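Local coordinates for NanS-p (Escherichia phage vB_EcoP_24B, PDB 6YP6), which is a conserved carbohydrate esterase of a Shiga toxin-encoding phage and probably binds sugars through its beta-rich fold, at residues Y118-M129 / N139-F148. Sequence-based numbering, arbitrary orientation. Where two conformers were deposited one is given.
Sequences YIQTDAKDLNVM and NLKLGTFGAF
Val128 and Leu142-Gly143 meet in a classic beta bulge where strand 140-147, an edge strand of the sheet, pairs antiparallel with strand 125-130 in one sheet of a two-sheet beta fold. Val128 N donates almost straight to Gly143 O (2.9 Å, 176°), while Val128 O takes Leu142 N and, weakly, Gly143 N. On the face shared by Asn127, Met129 and Lys141, the lysine can be followed outward. Lys141 CB lies against Met129 SD (3.8 Å); CG, anti to the backbone N, keeps beside the same sulfur. The chain bends at chi3 (-80°), bringing Lys141 CE over to Asn127 ND2 (3.8 Å). Lys141 NZ stops 4.1 Å from Asp122 OD2, beyond a salt bridge, and one water spans the gap, donating to the carboxylate and accepting from the ammonium. Asp122 in turn shapes the hairpin turn: from opposite faces of the carboxylate plane, Asp122 OD1 accepts Lys124 N, an Asx turn, and Asp125 N, which widens it to an Asx motif. On the other face, which packs on strands 71-79 and 152-159, the Phe145 ring receives Val128 CG2 obliquely at CE1 and has Leu126 CD2 at CD1 (3.5 Å); Phe77 meets it edge-to-face. Past the corner at Gly146, Phe148 N binds Lys124 O and the Phe148 ring touches Thr121 CG2, whose OG1 bonds to Tyr205. At the far end, Asn139 ND2 reaches past the neighbouring strand to donate to Tyr118 OH (3.0 Å, 166°), with Tyr118 OH close to the Asn139 amide plane and ND2 at the ring edge.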
loop_
_atom_site.group_PDB
_atom_site.type_symbol
_atom_site.label_atom_id
_atom_site.label_comp_id
_atom_site.label_asym_id
_atom_site.label_seq_id
_atom_site.Cartn_x
_atom_site.Cartn_y
_atom_site.Cartn_z
ATOM N N TYR A 118 3.005 -5.783 0.107
ATOM C CA TYR A 118 4.282 -5.172 -0.216
ATOM C C TYR A 118 4.671 -5.454 -1.654
ATOM O O TYR A 118 4.214 -6.406 -2.293
ATOM C CB TYR A 118 5.380 -5.566 0.790
ATOM C CG TYR A 118 5.758 -7.029 0.829
ATOM C CD1 TYR A 118 5.039 -7.943 1.600
ATOM C CD2 TYR A 118 6.843 -7.500 0.118
ATOM C CE1 TYR A 118 5.397 -9.282 1.639
ATOM C CE2 TYR A 118 7.211 -8.831 0.154
ATOM C CZ TYR A 118 6.475 -9.720 0.912
ATOM O OH TYR A 118 6.779 -11.060 0.969
ATOM N N ILE A 119 5.541 -4.583 -2.139
ATOM C CA ILE A 119 5.979 -4.561 -3.523
ATOM C C ILE A 119 7.494 -4.760 -3.514
ATOM O O ILE A 119 8.216 -4.045 -2.807
ATOM C CB ILE A 119 5.577 -3.236 -4.197
ATOM C CG1 ILE A 119 4.063 -3.040 -4.181
ATOM C CG2 ILE A 119 6.143 -3.168 -5.612
ATOM C CD1 ILE A 119 3.637 -1.649 -4.571
ATOM N N GLN A 120 7.963 -5.750 -4.278
ATOM C CA GLN A 120 9.339 -6.223 -4.240
ATOM C C GLN A 120 9.657 -6.816 -5.602
ATOM O O GLN A 120 8.781 -7.412 -6.227
ATOM C CB GLN A 120 9.452 -7.319 -3.166
ATOM C CG GLN A 120 10.836 -7.907 -2.967
ATOM C CD GLN A 120 10.820 -9.155 -2.123
ATOM O OE1 GLN A 120 9.807 -9.864 -2.070
ATOM N NE2 GLN A 120 11.941 -9.447 -1.465
ATOM N N THR A 121 10.905 -6.698 -6.050
ATOM C CA THR A 121 11.311 -7.430 -7.238
ATOM C C THR A 121 11.906 -8.775 -6.850
ATOM O O THR A 121 12.562 -8.907 -5.817
ATOM C CB THR A 121 12.333 -6.665 -8.082
ATOM O OG1 THR A 121 13.432 -6.215 -7.278
ATOM C CG2 THR A 121 11.718 -5.467 -8.739
ATOM N N ASP A 122 11.670 -9.783 -7.696
ATOM C CA ASP A 122 12.523 -10.973 -7.702
ATOM C C ASP A 122 13.709 -10.666 -8.617
ATOM O O ASP A 122 14.164 -9.519 -8.640
ATOM C CB ASP A 122 11.715 -12.247 -7.971
ATOM C CG ASP A 122 10.917 -12.227 -9.254
ATOM O OD1 ASP A 122 11.323 -11.557 -10.216
ATOM O OD2 ASP A 122 9.878 -12.933 -9.302
ATOM N N ALA A 123 14.254 -11.649 -9.339
ATOM C CA ALA A 123 15.354 -11.353 -10.255
ATOM C C ALA A 123 14.882 -10.857 -11.612
ATOM O O ALA A 123 15.718 -10.545 -12.465
ATOM C CB ALA A 123 16.257 -12.574 -10.429
ATOM N N LYS A 124 13.570 -10.749 -11.830
ATOM C CA LYS A 124 13.079 -10.278 -13.113
ATOM C C LYS A 124 11.838 -9.397 -13.059
ATOM O O LYS A 124 11.734 -8.474 -13.867
ATOM C CB LYS A 124 12.906 -11.436 -14.106
ATOM C CG LYS A 124 11.889 -12.497 -13.709
ATOM C CD LYS A 124 11.981 -13.703 -14.663
ATOM C CE LYS A 124 10.815 -14.669 -14.476
ATOM N NZ LYS A 124 9.509 -14.059 -14.844
ATOM N N ASP A 125 10.908 -9.665 -12.150
ATOM C CA ASP A 125 9.589 -9.058 -12.175
ATOM C C ASP A 125 9.348 -8.201 -10.934
ATOM O O ASP A 125 9.943 -8.411 -9.880
ATOM C CB ASP A 125 8.501 -10.140 -12.189
ATOM C CG ASP A 125 8.456 -10.937 -13.471
ATOM O OD1 ASP A 125 8.910 -10.427 -14.505
ATOM O OD2 ASP A 125 7.936 -12.075 -13.423
ATOM N N LEU A 126 8.419 -7.253 -11.057
ATOM C CA LEU A 126 7.918 -6.493 -9.915
ATOM C C LEU A 126 6.667 -7.194 -9.392
ATOM O O LEU A 126 5.678 -7.333 -10.120
ATOM C CB LEU A 126 7.586 -5.055 -10.316
ATOM C CG LEU A 126 7.230 -4.133 -9.149
ATOM C CD1 LEU A 126 8.430 -3.913 -8.247
ATOM C CD2 LEU A 126 6.676 -2.802 -9.630
ATOM N N ASN A 127 6.702 -7.638 -8.140
ATOM C CA ASN A 127 5.651 -8.457 -7.559
ATOM C C ASN A 127 4.905 -7.731 -6.446
ATOM O O ASN A 127 5.451 -6.854 -5.769
ATOM C CB ASN A 127 6.271 -9.732 -6.996
ATOM C CG ASN A 127 6.903 -10.569 -8.068
ATOM O OD1 ASN A 127 6.433 -10.596 -9.211
ATOM N ND2 ASN A 127 7.984 -11.240 -7.722
ATOM N N VAL A 128 3.651 -8.149 -6.267
ATOM C CA VAL A 128 2.796 -7.730 -5.166
ATOM C C VAL A 128 2.594 -8.941 -4.266
ATOM O O VAL A 128 2.136 -9.987 -4.736
ATOM C CB VAL A 128 1.436 -7.227 -5.665
ATOM C CG1 VAL A 128 0.613 -6.733 -4.492
ATOM C CG2 VAL A 128 1.565 -6.157 -6.725
ATOM N N MET A 129 2.914 -8.799 -2.976
ATOM C CA MET A 129 2.936 -9.888 -2.021
ATOM C C MET A 129 2.049 -9.555 -0.828
ATOM O O MET A 129 1.864 -8.391 -0.481
ATOM C CB MET A 129 4.372 -10.077 -1.492
ATOM C CG MET A 129 5.416 -10.303 -2.561
ATOM S SD MET A 129 5.242 -11.837 -3.495
ATOM C CE MET A 129 5.492 -13.054 -2.222
ATOM N N ASN A 139 4.729 -16.275 2.285
ATOM C CA ASN A 139 3.797 -15.200 1.972
ATOM C C ASN A 139 3.172 -15.446 0.600
ATOM O O ASN A 139 3.800 -16.012 -0.301
ATOM C CB ASN A 139 4.530 -13.860 1.952
ATOM C CG ASN A 139 4.800 -13.315 3.338
ATOM O OD1 ASN A 139 4.203 -13.741 4.322
ATOM N ND2 ASN A 139 5.722 -12.364 3.413
ATOM N N LEU A 140 1.920 -15.024 0.445
ATOM C CA LEU A 140 1.221 -15.228 -0.814
ATOM C C LEU A 140 1.703 -14.216 -1.844
ATOM O O LEU A 140 1.827 -13.023 -1.546
ATOM C CB LEU A 140 -0.287 -15.080 -0.637
ATOM C CG LEU A 140 -1.011 -16.128 0.201
ATOM C CD1 LEU A 140 -2.509 -15.886 0.113
ATOM C CD2 LEU A 140 -0.661 -17.532 -0.241
ATOM N N LYS A 141 1.955 -14.694 -3.058
ATOM C CA LYS A 141 2.179 -13.806 -4.191
ATOM C C LYS A 141 0.805 -13.467 -4.773
ATOM O O LYS A 141 0.076 -14.353 -5.234
ATOM C CB LYS A 141 3.089 -14.427 -5.241
ATOM C CG LYS A 141 3.309 -13.491 -6.430
ATOM C CD LYS A 141 4.105 -14.112 -7.561
ATOM C CE LYS A 141 5.586 -14.115 -7.296
ATOM N NZ LYS A 141 6.311 -14.773 -8.426
ATOM N N LEU A 142 0.436 -12.199 -4.708
ATOM C CA LEU A 142 -0.873 -11.767 -5.166
ATOM C C LEU A 142 -0.915 -11.515 -6.662
ATOM O O LEU A 142 -1.997 -11.571 -7.249
ATOM C CB LEU A 142 -1.294 -10.508 -4.424
ATOM C CG LEU A 142 -1.445 -10.666 -2.911
ATOM C CD1 LEU A 142 -1.912 -9.355 -2.304
ATOM C CD2 LEU A 142 -2.376 -11.823 -2.553
ATOM N N GLY A 143 0.216 -11.214 -7.277
ATOM C CA GLY A 143 0.282 -10.945 -8.697
ATOM C C GLY A 143 1.589 -10.254 -9.017
ATOM O O GLY A 143 2.443 -10.062 -8.157
ATOM N N THR A 144 1.723 -9.892 -10.286
ATOM C CA THR A 144 2.923 -9.232 -10.763
ATOM C C THR A 144 2.539 -8.152 -11.753
ATOM O O THR A 144 1.559 -8.282 -12.486
ATOM C CB THR A 144 3.890 -10.243 -11.406
ATOM O OG1 THR A 144 5.076 -9.568 -11.810
ATOM C CG2 THR A 144 3.304 -10.926 -12.638
ATOM N N PHE A 145 3.351 -7.099 -11.798
ATOM C CA PHE A 145 3.277 -6.090 -12.843
ATOM C C PHE A 145 4.047 -6.505 -14.083
ATOM O O PHE A 145 4.067 -5.755 -15.059
ATOM C CB PHE A 145 3.838 -4.755 -12.340
ATOM C CG PHE A 145 3.135 -4.216 -11.119
ATOM C CD1 PHE A 145 3.593 -4.532 -9.857
ATOM C CD2 PHE A 145 2.031 -3.379 -11.224
ATOM C CE1 PHE A 145 2.979 -4.054 -8.725
ATOM C CE2 PHE A 145 1.403 -2.896 -10.070
ATOM C CZ PHE A 145 1.881 -3.248 -8.831
ATOM N N GLY A 146 4.668 -7.677 -14.065
ATOM C CA GLY A 146 5.493 -8.117 -15.164
ATOM C C GLY A 146 6.942 -7.708 -14.980
ATOM O O GLY A 146 7.391 -7.347 -13.882
ATOM N N ALA A 147 7.689 -7.779 -16.082
ATOM C CA ALA A 147 9.104 -7.451 -16.043
ATOM C C ALA A 147 9.289 -6.072 -15.428
ATOM O O ALA A 147 8.586 -5.121 -15.766
ATOM C CB ALA A 147 9.672 -7.481 -17.457
ATOM N N PHE A 148 10.261 -5.964 -14.532
ATOM C CA PHE A 148 10.501 -4.705 -13.850
ATOM C C PHE A 148 10.819 -3.593 -14.839
ATOM O O PHE A 148 11.551 -3.789 -15.811
ATOM C CB PHE A 148 11.675 -4.858 -12.888
ATOM C CG PHE A 148 12.061 -3.585 -12.208
ATOM C CD1 PHE A 148 11.302 -3.087 -11.169
ATOM C CD2 PHE A 148 13.168 -2.871 -12.625
ATOM C CE1 PHE A 148 11.653 -1.915 -10.541
ATOM C CE2 PHE A 148 13.526 -1.700 -11.995
ATOM C CZ PHE A 148 12.769 -1.213 -10.945
HETATM O O HOH W 1 8.966 -14.724 -7.517
HETATM O O HOH W 2 6.370 -12.781 -10.837
#